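PDB 3FZE: protein STE5 from Saccharomyces cerevisiae, which acts as a signalling scaffold of the mating pheromone response, its minimal scaffold domain serving as a cocatalyst for phosphorylation of the MAP kinase Fus3 by Ste7. Local coordinates for residues L24-K30 against V116-N120; V59-N63 against K124-Q130; D35-V40 against W170-E175; I9-K13 against Y179-L183. All blocks are in the same frame, centred on the assembly; numbering follows the deposited sequence.

Contact 1: residues L24-K30 against V116-N120; sequences LQIDFTK and VSNSN
How two parallel strands stay joined after their regular backbone bonding ends is illustrated by the C-terminal ends of strands 19-26 and 111-117. Leu24 pairs with Val116 (CA to CA 5.0 Å) and Gln25 with Ser117 (4.5 Å), Gln25 N giving a hydrogen bond to Val116 O at 2.8 Å and Asn118 N a longer one to Gln25 O at 3.3 Å. Asn118, the most covered residue, then leaves the strand (phi/psi -114/9) and its p rotamer lets the amide copy a peptide group: OD1 accepts from Asp27 N at 2.8 Å, and ND2 donates to Asp27 O at 3.2 Å. Gln25, extended (t, t), lies on the sheet face it shares with Ser117, whose OG donates to Gln25 OE1 at 2.7 Å. Past the Asx turn in which Asp27 OD1 accepts from Thr29 N at 3.0 Å, Lys30 reaches back, its NZ bonding Asn118 O at 3.2 Å and Asn120 OD1 at 2.9 Å, while water 1 joins Asp27 OD2 (2.7 Å) to Asn120 N (2.9 Å). The two strands are central neighbours in this vWA-like fold. Polar side chains and water thus take over the pairing where regular backbone hydrogen bonds stop.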
# COMPACT_ATOMS: atom_id res chain seq x y z
N LEU A 24 0.95 2.88 1.71
CA LEU A 24 -0.36 3.51 1.78
C LEU A 24 -0.22 5.00 2.08
O LEU A 24 0.32 5.38 3.11
CB LEU A 24 -1.23 2.84 2.85
CG LEU A 24 -1.45 1.33 2.71
CD1 LEU A 24 -2.38 0.86 3.83
CD2 LEU A 24 -2.01 0.95 1.35
N GLN A 25 -0.69 5.83 1.16
CA GLN A 25 -0.68 7.26 1.37
C GLN A 25 -2.10 7.70 1.65
O GLN A 25 -2.99 7.52 0.82
CB GLN A 25 -0.15 7.95 0.12
CG GLN A 25 -0.23 9.45 0.20
CD GLN A 25 0.50 10.10 -0.95
OE1 GLN A 25 0.41 9.65 -2.09
NE2 GLN A 25 1.26 11.15 -0.66
N ILE A 26 -2.32 8.25 2.84
CA ILE A 26 -3.66 8.61 3.26
C ILE A 26 -3.85 10.10 3.55
O ILE A 26 -3.16 10.69 4.39
CB ILE A 26 -4.12 7.80 4.50
CG1 ILE A 26 -3.86 6.31 4.28
CG2 ILE A 26 -5.59 8.07 4.79
CD1 ILE A 26 -4.15 5.43 5.50
N ASP A 27 -4.78 10.70 2.81
CA ASP A 27 -5.33 12.02 3.13
C ASP A 27 -6.54 11.76 4.01
O ASP A 27 -7.57 11.26 3.54
CB ASP A 27 -5.73 12.75 1.85
CG ASP A 27 -6.36 14.11 2.11
OD1 ASP A 27 -6.81 14.34 3.25
OD2 ASP A 27 -6.41 14.94 1.18
N PHE A 28 -6.41 12.04 5.30
CA PHE A 28 -7.43 11.69 6.27
C PHE A 28 -8.70 12.54 6.13
O PHE A 28 -9.78 12.12 6.55
CB PHE A 28 -6.88 11.80 7.69
CG PHE A 28 -5.78 10.84 7.97
CD1 PHE A 28 -6.07 9.55 8.40
CD2 PHE A 28 -4.45 11.21 7.81
CE1 PHE A 28 -5.06 8.65 8.67
CE2 PHE A 28 -3.44 10.31 8.07
CZ PHE A 28 -3.74 9.04 8.50
N THR A 29 -8.56 13.71 5.54
CA THR A 29 -9.69 14.63 5.39
C THR A 29 -10.69 14.13 4.34
O THR A 29 -11.85 14.55 4.34
CB THR A 29 -9.23 16.06 5.02
OG1 THR A 29 -8.75 16.08 3.67
CG2 THR A 29 -8.12 16.53 5.96
N LYS A 30 -10.25 13.24 3.46
CA LYS A 30 -11.12 12.71 2.43
C LYS A 30 -11.97 11.55 2.94
O LYS A 30 -12.92 11.14 2.28
CB LYS A 30 -10.32 12.27 1.20
CG LYS A 30 -9.60 13.41 0.50
CD LYS A 30 -8.96 12.94 -0.79
CE LYS A 30 -8.42 14.12 -1.59
NZ LYS A 30 -8.19 13.75 -3.02
N VAL A 116 -0.81 2.39 -2.77
CA VAL A 116 -2.18 2.86 -2.84
C VAL A 116 -2.27 4.24 -2.19
O VAL A 116 -1.72 4.46 -1.11
CB VAL A 116 -3.14 1.89 -2.12
CG1 VAL A 116 -4.59 2.28 -2.40
CG2 VAL A 116 -2.88 0.43 -2.53
N SER A 117 -2.96 5.16 -2.85
CA SER A 117 -3.07 6.53 -2.34
C SER A 117 -4.45 7.11 -2.65
O SER A 117 -5.02 6.82 -3.70
CB SER A 117 -1.98 7.41 -2.97
OG SER A 117 -2.10 8.78 -2.58
N ASN A 118 -4.98 7.92 -1.74
CA ASN A 118 -6.21 8.64 -2.03
C ASN A 118 -5.99 10.15 -2.09
O ASN A 118 -6.95 10.91 -2.15
CB ASN A 118 -7.29 8.32 -0.99
CG ASN A 118 -7.02 8.98 0.34
OD1 ASN A 118 -5.87 9.32 0.65
ND2 ASN A 118 -8.06 9.17 1.15
N SER A 119 -4.73 10.57 -2.07
CA SER A 119 -4.41 12.00 -2.02
C SER A 119 -4.38 12.65 -3.40
O SER A 119 -4.38 11.97 -4.41
CB SER A 119 -3.08 12.24 -1.28
OG SER A 119 -1.99 11.66 -1.97
N ASN A 120 -4.35 13.98 -3.42
CA ASN A 120 -4.40 14.71 -4.68
C ASN A 120 -3.30 14.33 -5.66
O ASN A 120 -2.16 14.08 -5.28
CB ASN A 120 -4.39 16.21 -4.41
CG ASN A 120 -5.64 16.69 -3.70
OD1 ASN A 120 -6.71 16.09 -3.83
ND2 ASN A 120 -5.51 17.77 -2.94
O HOH W 1 -4.65 15.30 -0.90
O HOH W 2 -9.63 11.12 -3.35

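Contact 2: residues V59-N63 against K124-Q130; sequences VDRNN and KKSILFQ
Two loops are joined through side-chain amides where the type I turn, Asp60 to Asn63, at the end of strand 55-60, meets a loop between strands 111-117 and 145-150. Asp60 OD1 accepts from Asn62 N at 2.9 Å, an Asx turn, and Asn63 has positive phi (74/22). Along the loop, Lys124 only grazes Asn63. Lys125, the most covered residue, packs its CB 3.7 Å from Arg61 O, with its CA 5.0 Å from Asn63 CA; its chain runs m, t, t, m to place NZ at 3.5 Å from Asn62 OD1, a weak hydrogen bond, and water 3 links Lys125 NZ (2.8 Å) to Asn62 O (2.8 Å). Ser126 OG then receives Leu128 N at 3.1 Å, an ST turn leading into the 3-10 segment 127-129. Ile127, chi1 p, sets CG2 at 4.0 Å from Val59 CG1 and 3.8 Å from Asn63 OD1. Finally Gln130 NE2 donates to Asn63 OD1 at 3.0 Å, while Asn63 ND2 serves Phe93 O and Gln92 OE1. Chemically, one firm amide bond, a weak lysine bond, a water bridge and one apolar touch imply a modest join in which polar groups fix the position of the turn.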
# COMPACT_ATOMS: atom_id res chain seq x y z
N VAL A 59 2.29 7.03 4.41
CA VAL A 59 2.75 8.34 3.94
C VAL A 59 1.59 9.32 4.00
O VAL A 59 0.46 8.97 3.63
CB VAL A 59 3.27 8.24 2.50
CG1 VAL A 59 3.78 9.61 2.00
CG2 VAL A 59 4.36 7.19 2.41
N ASP A 60 1.84 10.54 4.45
CA ASP A 60 0.77 11.54 4.49
C ASP A 60 0.56 12.23 3.14
O ASP A 60 1.28 11.96 2.17
CB ASP A 60 0.91 12.52 5.67
CG ASP A 60 1.99 13.60 5.48
OD1 ASP A 60 2.48 13.80 4.35
OD2 ASP A 60 2.34 14.25 6.48
N ARG A 61 -0.43 13.10 3.07
CA ARG A 61 -0.81 13.70 1.79
C ARG A 61 0.25 14.64 1.23
O ARG A 61 0.20 14.99 0.05
CB ARG A 61 -2.16 14.40 1.89
CG ARG A 61 -2.19 15.58 2.83
CD ARG A 61 -3.62 16.09 2.93
NE ARG A 61 -3.71 17.31 3.73
CZ ARG A 61 -4.83 17.99 3.94
NH1 ARG A 61 -5.97 17.57 3.40
NH2 ARG A 61 -4.82 19.09 4.68
N ASN A 62 1.20 15.04 2.07
CA ASN A 62 2.33 15.87 1.62
C ASN A 62 3.63 15.10 1.46
O ASN A 62 4.72 15.69 1.40
CB ASN A 62 2.51 17.04 2.59
CG ASN A 62 1.33 17.96 2.56
OD1 ASN A 62 0.95 18.44 1.49
ND2 ASN A 62 0.73 18.20 3.72
N ASN A 63 3.51 13.77 1.39
CA ASN A 63 4.63 12.87 1.09
C ASN A 63 5.62 12.66 2.24
O ASN A 63 6.77 12.25 2.02
CB ASN A 63 5.36 13.28 -0.19
CG ASN A 63 6.22 12.16 -0.74
OD1 ASN A 63 5.76 11.02 -0.84
ND2 ASN A 63 7.47 12.48 -1.09
N LYS A 124 4.57 16.06 -7.20
CA LYS A 124 5.60 16.09 -6.16
C LYS A 124 5.13 15.57 -4.80
O LYS A 124 5.94 15.43 -3.89
CB LYS A 124 6.18 17.50 -6.01
CG LYS A 124 7.09 17.91 -7.16
CD LYS A 124 7.65 19.31 -6.95
CE LYS A 124 8.49 19.76 -8.14
NZ LYS A 124 9.62 18.83 -8.41
N LYS A 125 3.84 15.28 -4.66
CA LYS A 125 3.33 14.84 -3.37
C LYS A 125 2.75 13.43 -3.37
O LYS A 125 2.76 12.77 -2.34
CB LYS A 125 2.28 15.82 -2.84
CG LYS A 125 2.82 17.19 -2.53
CD LYS A 125 1.74 18.05 -1.91
CE LYS A 125 2.24 19.48 -1.73
NZ LYS A 125 3.37 19.58 -0.76
N SER A 126 2.22 12.99 -4.51
CA SER A 126 1.58 11.68 -4.58
C SER A 126 2.60 10.57 -4.80
O SER A 126 3.44 10.66 -5.70
CB SER A 126 0.53 11.68 -5.69
OG SER A 126 0.14 10.35 -6.03
N ILE A 127 2.54 9.51 -3.99
CA ILE A 127 3.46 8.39 -4.15
C ILE A 127 3.27 7.68 -5.51
O ILE A 127 4.13 6.91 -5.95
CB ILE A 127 3.34 7.36 -2.99
CG1 ILE A 127 1.98 6.64 -3.04
CG2 ILE A 127 3.54 8.05 -1.64
CD1 ILE A 127 1.89 5.43 -2.11
N LEU A 128 2.15 7.95 -6.17
CA LEU A 128 1.84 7.24 -7.41
C LEU A 128 2.66 7.75 -8.61
O LEU A 128 2.72 7.09 -9.65
CB LEU A 128 0.33 7.30 -7.71
CG LEU A 128 -0.61 6.83 -6.59
CD1 LEU A 128 -2.06 7.07 -6.96
CD2 LEU A 128 -0.38 5.35 -6.30
N PHE A 129 3.31 8.90 -8.46
CA PHE A 129 4.14 9.46 -9.53
C PHE A 129 5.60 9.04 -9.41
O PHE A 129 6.42 9.39 -10.26
CB PHE A 129 4.09 11.00 -9.51
CG PHE A 129 2.77 11.57 -9.93
CD1 PHE A 129 2.60 12.11 -11.19
CD2 PHE A 129 1.70 11.58 -9.06
CE1 PHE A 129 1.38 12.63 -11.57
CE2 PHE A 129 0.48 12.10 -9.44
CZ PHE A 129 0.32 12.63 -10.70
N GLN A 130 5.94 8.31 -8.36
CA GLN A 130 7.35 8.14 -8.01
C GLN A 130 7.94 6.93 -8.73
O GLN A 130 7.20 6.12 -9.28
CB GLN A 130 7.51 8.06 -6.49
CG GLN A 130 7.10 9.36 -5.80
CD GLN A 130 7.05 9.26 -4.28
OE1 GLN A 130 7.54 8.29 -3.69
NE2 GLN A 130 6.46 10.27 -3.63
O HOH W 3 5.55 18.17 0.33

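Contact 3: residues D35-V40 against W170-E175; sequences DSLIVV and WTFVLE
Two nearly parallel helices, 35-40 and 170-175, approach to 9.2 Å between axes with a crossing angle of 15°. Ser36 CA lies 5.6 Å from Trp170 CA, and Val39 CA 6.0 Å from Thr171 CA. Val39, chi1 p, is the most covered residue: its CG1 stands 3.8 Å from Thr171 OG1, 4.1 Å from Leu174 CD1 and 4.2 Å from Trp170 CB. Both helices cover one face of the central sheet in the alpha/beta/alpha sandwich of the vWA-like fold, and Val40 touches Leu24 of strand 19-26. Val40 is t, which brings CG2 to 3.7 Å from Leu174 CD1 and 4.5 Å from Trp170 CE3. Leu174, in one of two deposited conformers (m, t), offers CD1 to both valines. Trp170, with chi1 m and chi2 near 101°, sends its indole in toward the sheet, against Leu24, Ile26 and Val150, with Ser36 OG 3.6 Å from Trp170 CD1. Ser36 and Thr171, both m, are bridged by water 4, at 2.9 Å from Ser36 OG and 2.8 Å from Thr171 OG1.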
# COMPACT_ATOMS: atom_id res chain seq x y z
N ASP A 35 -14.91 3.39 8.21
CA ASP A 35 -14.68 2.08 7.61
C ASP A 35 -13.33 1.95 6.89
O ASP A 35 -12.77 0.86 6.87
CB ASP A 35 -15.83 1.71 6.67
CG ASP A 35 -17.15 1.56 7.41
OD1 ASP A 35 -17.22 0.71 8.33
OD2 ASP A 35 -18.10 2.29 7.07
N SER A 36 -12.82 3.03 6.32
CA SER A 36 -11.56 2.96 5.57
C SER A 36 -10.36 2.62 6.47
O SER A 36 -9.56 1.75 6.14
CB SER A 36 -11.31 4.25 4.78
OG SER A 36 -12.34 4.45 3.82
N LEU A 37 -10.22 3.31 7.60
CA LEU A 37 -9.13 2.99 8.53
C LEU A 37 -9.27 1.58 9.11
O LEU A 37 -8.28 0.87 9.30
CB LEU A 37 -9.03 4.02 9.65
CG LEU A 37 -7.88 5.03 9.52
CD1 LEU A 37 -7.56 5.33 8.05
CD2 LEU A 37 -8.16 6.30 10.30
N ILE A 38 -10.50 1.17 9.41
CA ILE A 38 -10.72 -0.17 9.93
C ILE A 38 -10.34 -1.24 8.91
O ILE A 38 -9.75 -2.27 9.26
CB ILE A 38 -12.19 -0.35 10.37
CG1 ILE A 38 -12.49 0.59 11.53
CG2 ILE A 38 -12.44 -1.80 10.74
CD1 ILE A 38 -13.97 0.62 11.93
N VAL A 39 -10.64 -0.98 7.64
CA VAL A 39 -10.29 -1.95 6.61
C VAL A 39 -8.79 -1.98 6.34
O VAL A 39 -8.22 -3.01 6.02
CB VAL A 39 -11.12 -1.75 5.30
CG1 VAL A 39 -10.70 -0.49 4.57
CG2 VAL A 39 -10.98 -2.98 4.40
N VAL A 40 -8.13 -0.84 6.52
CA VAL A 40 -6.67 -0.82 6.44
C VAL A 40 -6.06 -1.72 7.53
O VAL A 40 -5.20 -2.57 7.25
CB VAL A 40 -6.13 0.62 6.58
CG1 VAL A 40 -4.61 0.60 6.75
CG2 VAL A 40 -6.51 1.43 5.35
N TRP A 170 -11.16 2.51 -0.45
CA TRP A 170 -10.18 1.70 0.27
C TRP A 170 -10.69 0.29 0.50
O TRP A 170 -9.94 -0.68 0.41
CB TRP A 170 -9.85 2.35 1.62
CG TRP A 170 -9.04 3.61 1.50
CD1 TRP A 170 -9.51 4.90 1.58
CD2 TRP A 170 -7.63 3.71 1.26
NE1 TRP A 170 -8.48 5.79 1.41
CE2 TRP A 170 -7.32 5.09 1.20
CE3 TRP A 170 -6.60 2.78 1.08
CZ2 TRP A 170 -6.02 5.56 0.99
CZ3 TRP A 170 -5.31 3.25 0.86
CH2 TRP A 170 -5.04 4.62 0.82
N THR A 171 -11.98 0.17 0.79
CA THR A 171 -12.57 -1.12 1.09
C THR A 171 -12.47 -2.04 -0.12
O THR A 171 -12.06 -3.20 0.00
CB THR A 171 -14.03 -0.97 1.55
OG1 THR A 171 -14.05 -0.34 2.84
CG2 THR A 171 -14.71 -2.34 1.65
N PHE A 172 -12.83 -1.53 -1.29
CA PHE A 172 -12.80 -2.37 -2.49
C PHE A 172 -11.39 -2.82 -2.82
O PHE A 172 -11.16 -4.00 -3.09
CB PHE A 172 -13.41 -1.66 -3.71
CG PHE A 172 -13.34 -2.47 -4.96
CD1 PHE A 172 -14.31 -3.41 -5.25
CD2 PHE A 172 -12.26 -2.34 -5.82
CE1 PHE A 172 -14.23 -4.19 -6.39
CE2 PHE A 172 -12.18 -3.11 -6.97
CZ PHE A 172 -13.16 -4.04 -7.24
N VAL A 173 -10.44 -1.89 -2.80
CA VAL A 173 -9.05 -2.22 -3.10
C VAL A 173 -8.50 -3.26 -2.14
O VAL A 173 -7.92 -4.27 -2.56
CB VAL A 173 -8.15 -0.96 -3.02
CG1 VAL A 173 -6.68 -1.35 -3.12
CG2 VAL A 173 -8.52 0.01 -4.13
N LEU A 174 -8.69 -3.02 -0.85
CA LEU A 174 -8.09 -3.88 0.17
C LEU A 174 -8.80 -5.23 0.32
O LEU A 174 -8.15 -6.25 0.54
CB LEU A 174 -7.99 -3.14 1.51
CG LEU A 174 -7.03 -1.95 1.44
CD1 LEU A 174 -7.08 -1.13 2.73
CD2 LEU A 174 -5.61 -2.44 1.16
N GLU A 175 -10.13 -5.24 0.19
CA GLU A 175 -10.87 -6.50 0.18
C GLU A 175 -10.45 -7.33 -1.03
O GLU A 175 -10.26 -8.54 -0.93
CB GLU A 175 -12.39 -6.28 0.20
CG GLU A 175 -12.92 -5.88 1.58
CD GLU A 175 -14.44 -5.90 1.67
OE1 GLU A 175 -15.10 -5.95 0.62
OE2 GLU A 175 -14.97 -5.84 2.80
O HOH W 4 -13.67 2.35 2.29

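Contact 4: residues I9-K13 against Y179-L183; sequences ILSLK and YSFGL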
# COMPACT_ATOMS: atom_id res chain seq x y z
N ILE A 9 -4.51 -6.87 -9.55
CA ILE A 9 -4.19 -7.65 -8.36
C ILE A 9 -3.98 -9.13 -8.72
O ILE A 9 -3.09 -9.79 -8.17
CB ILE A 9 -5.25 -7.46 -7.26
CG1 ILE A 9 -5.16 -6.04 -6.69
CG2 ILE A 9 -5.09 -8.50 -6.15
CD1 ILE A 9 -6.36 -5.63 -5.86
N LEU A 10 -4.78 -9.64 -9.64
CA LEU A 10 -4.63 -11.02 -10.06
C LEU A 10 -3.29 -11.21 -10.77
O LEU A 10 -2.67 -12.28 -10.68
CB LEU A 10 -5.79 -11.46 -10.97
CG LEU A 10 -7.18 -11.36 -10.34
CD1 LEU A 10 -8.16 -12.26 -11.06
CD2 LEU A 10 -7.13 -11.71 -8.86
N SER A 11 -2.83 -10.18 -11.47
CA SER A 11 -1.54 -10.24 -12.14
C SER A 11 -0.42 -10.37 -11.11
O SER A 11 0.48 -11.20 -11.25
CB SER A 11 -1.33 -9.00 -13.00
OG SER A 11 -0.10 -9.07 -13.71
N LEU A 12 -0.50 -9.56 -10.05
CA LEU A 12 0.49 -9.61 -8.98
C LEU A 12 0.49 -10.98 -8.30
O LEU A 12 1.54 -11.59 -8.10
CB LEU A 12 0.20 -8.51 -7.95
CG LEU A 12 0.92 -8.64 -6.61
CD1 LEU A 12 2.41 -8.35 -6.78
CD2 LEU A 12 0.30 -7.72 -5.56
N LYS A 13 -0.70 -11.44 -7.93
CA LYS A 13 -0.86 -12.73 -7.28
C LYS A 13 -0.24 -13.82 -8.14
O LYS A 13 0.44 -14.72 -7.64
CB LYS A 13 -2.34 -12.99 -7.04
CG LYS A 13 -2.73 -14.45 -6.97
CD LYS A 13 -4.23 -14.59 -7.20
CE LYS A 13 -4.74 -15.97 -6.82
NZ LYS A 13 -6.21 -15.93 -6.67
N TYR A 179 -8.76 -10.93 -0.44
CA TYR A 179 -9.54 -12.07 -0.89
C TYR A 179 -8.87 -12.79 -2.06
O TYR A 179 -8.99 -14.00 -2.18
CB TYR A 179 -10.99 -11.67 -1.20
CG TYR A 179 -11.85 -11.67 0.03
CD1 TYR A 179 -11.68 -10.69 1.02
CD2 TYR A 179 -12.81 -12.64 0.24
CE1 TYR A 179 -12.45 -10.69 2.17
CE2 TYR A 179 -13.59 -12.66 1.38
CZ TYR A 179 -13.40 -11.68 2.35
OH TYR A 179 -14.19 -11.71 3.48
N SER A 180 -8.15 -12.05 -2.90
CA SER A 180 -7.43 -12.68 -4.01
C SER A 180 -6.40 -13.67 -3.48
O SER A 180 -6.07 -14.65 -4.15
CB SER A 180 -6.76 -11.63 -4.90
OG SER A 180 -7.72 -10.86 -5.61
N PHE A 181 -5.90 -13.42 -2.28
CA PHE A 181 -4.96 -14.34 -1.63
C PHE A 181 -5.64 -15.39 -0.74
O PHE A 181 -4.97 -16.18 -0.07
CB PHE A 181 -3.89 -13.57 -0.85
CG PHE A 181 -2.88 -12.88 -1.72
CD1 PHE A 181 -1.86 -13.60 -2.32
CD2 PHE A 181 -2.95 -11.52 -1.95
CE1 PHE A 181 -0.94 -12.98 -3.13
CE2 PHE A 181 -2.03 -10.89 -2.77
CZ PHE A 181 -1.02 -11.62 -3.35
N GLY A 182 -6.97 -15.41 -0.73
CA GLY A 182 -7.73 -16.36 0.05
C GLY A 182 -7.79 -16.03 1.54
O GLY A 182 -7.94 -16.92 2.38
N LEU A 183 -7.67 -14.75 1.86
CA LEU A 183 -7.75 -14.33 3.25
C LEU A 183 -9.11 -13.67 3.52
O LEU A 183 -9.82 -13.32 2.58
CB LEU A 183 -6.60 -13.37 3.58
CG LEU A 183 -5.21 -13.94 3.26
CD1 LEU A 183 -4.16 -12.84 3.24
CD2 LEU A 183 -4.83 -15.05 4.25
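Both segments belong to helices, but only one remains helical throughout. Residues 9-13 form regular helix within helix 2-14, with Lys13 N bonded to Ile9 O at 2.9 Å, whereas 179-183 holds the last turn of helix 170-180 and its exit. Gly182 leaves the helix with positive phi (77/27), and its N bonds back to Tyr179 O at 2.9 Å as part of a Schellman motif, a standard way of ending a helix at glycine. Across the gap the CA atoms stay well apart, 6.9 Å for Leu10 and Ser180 and 7.2 Å for Lys13 and Phe181, so side chains do the joining. Ser180 is the most covered residue: its OG touches Ile9 CG2 at 3.6 Å and Leu10 CD2 at 3.4 Å, while making its own hydrogen bond to Thr176 O one turn back. Lys13, extended along its whole length, carries NZ to Ser180 O and donates a hydrogen bond at 2.8 Å, engaging a carbonyl at the C-terminal end of a helix, where the dipole draws positive charge. The same lysine lays its CA 4.1 Å from Phe181 CZ. Farther along, the Phe181 ring meets Phe51 edge-to-face and rests on Lys50 of helix 35-50, Leu183 packs on Leu47 and Ile49 of that helix, and Ile9 touches Thr176 and Leu177 of helix 170-180, so that the C-terminal end of helix 170-180 sits between helices 2-14 and 35-50.

In the fold
The four contacts illustrate how one alpha/beta/alpha domain is assembled from distant parts of its chain. Contacts 1 and 2, with centres about 9 Å apart, share the sheet through neighbouring strands 19-26 and 55-60, and Gln25 bridges them through its bonds to the loop of contact 2. Contact 3, centred about 12 Å from contact 1, is tied to it by Trp170, which packs on both strands of that contact. Contacts 3 and 4 both use helix 170-180, with their centres about 15 Å apart. Along the chain contact 4 encloses the other three, contact 2 is nested within contact 3, and contact 1 crosses both. Helix 2-14 packs beside helix 170-180, bringing the first and last helices together.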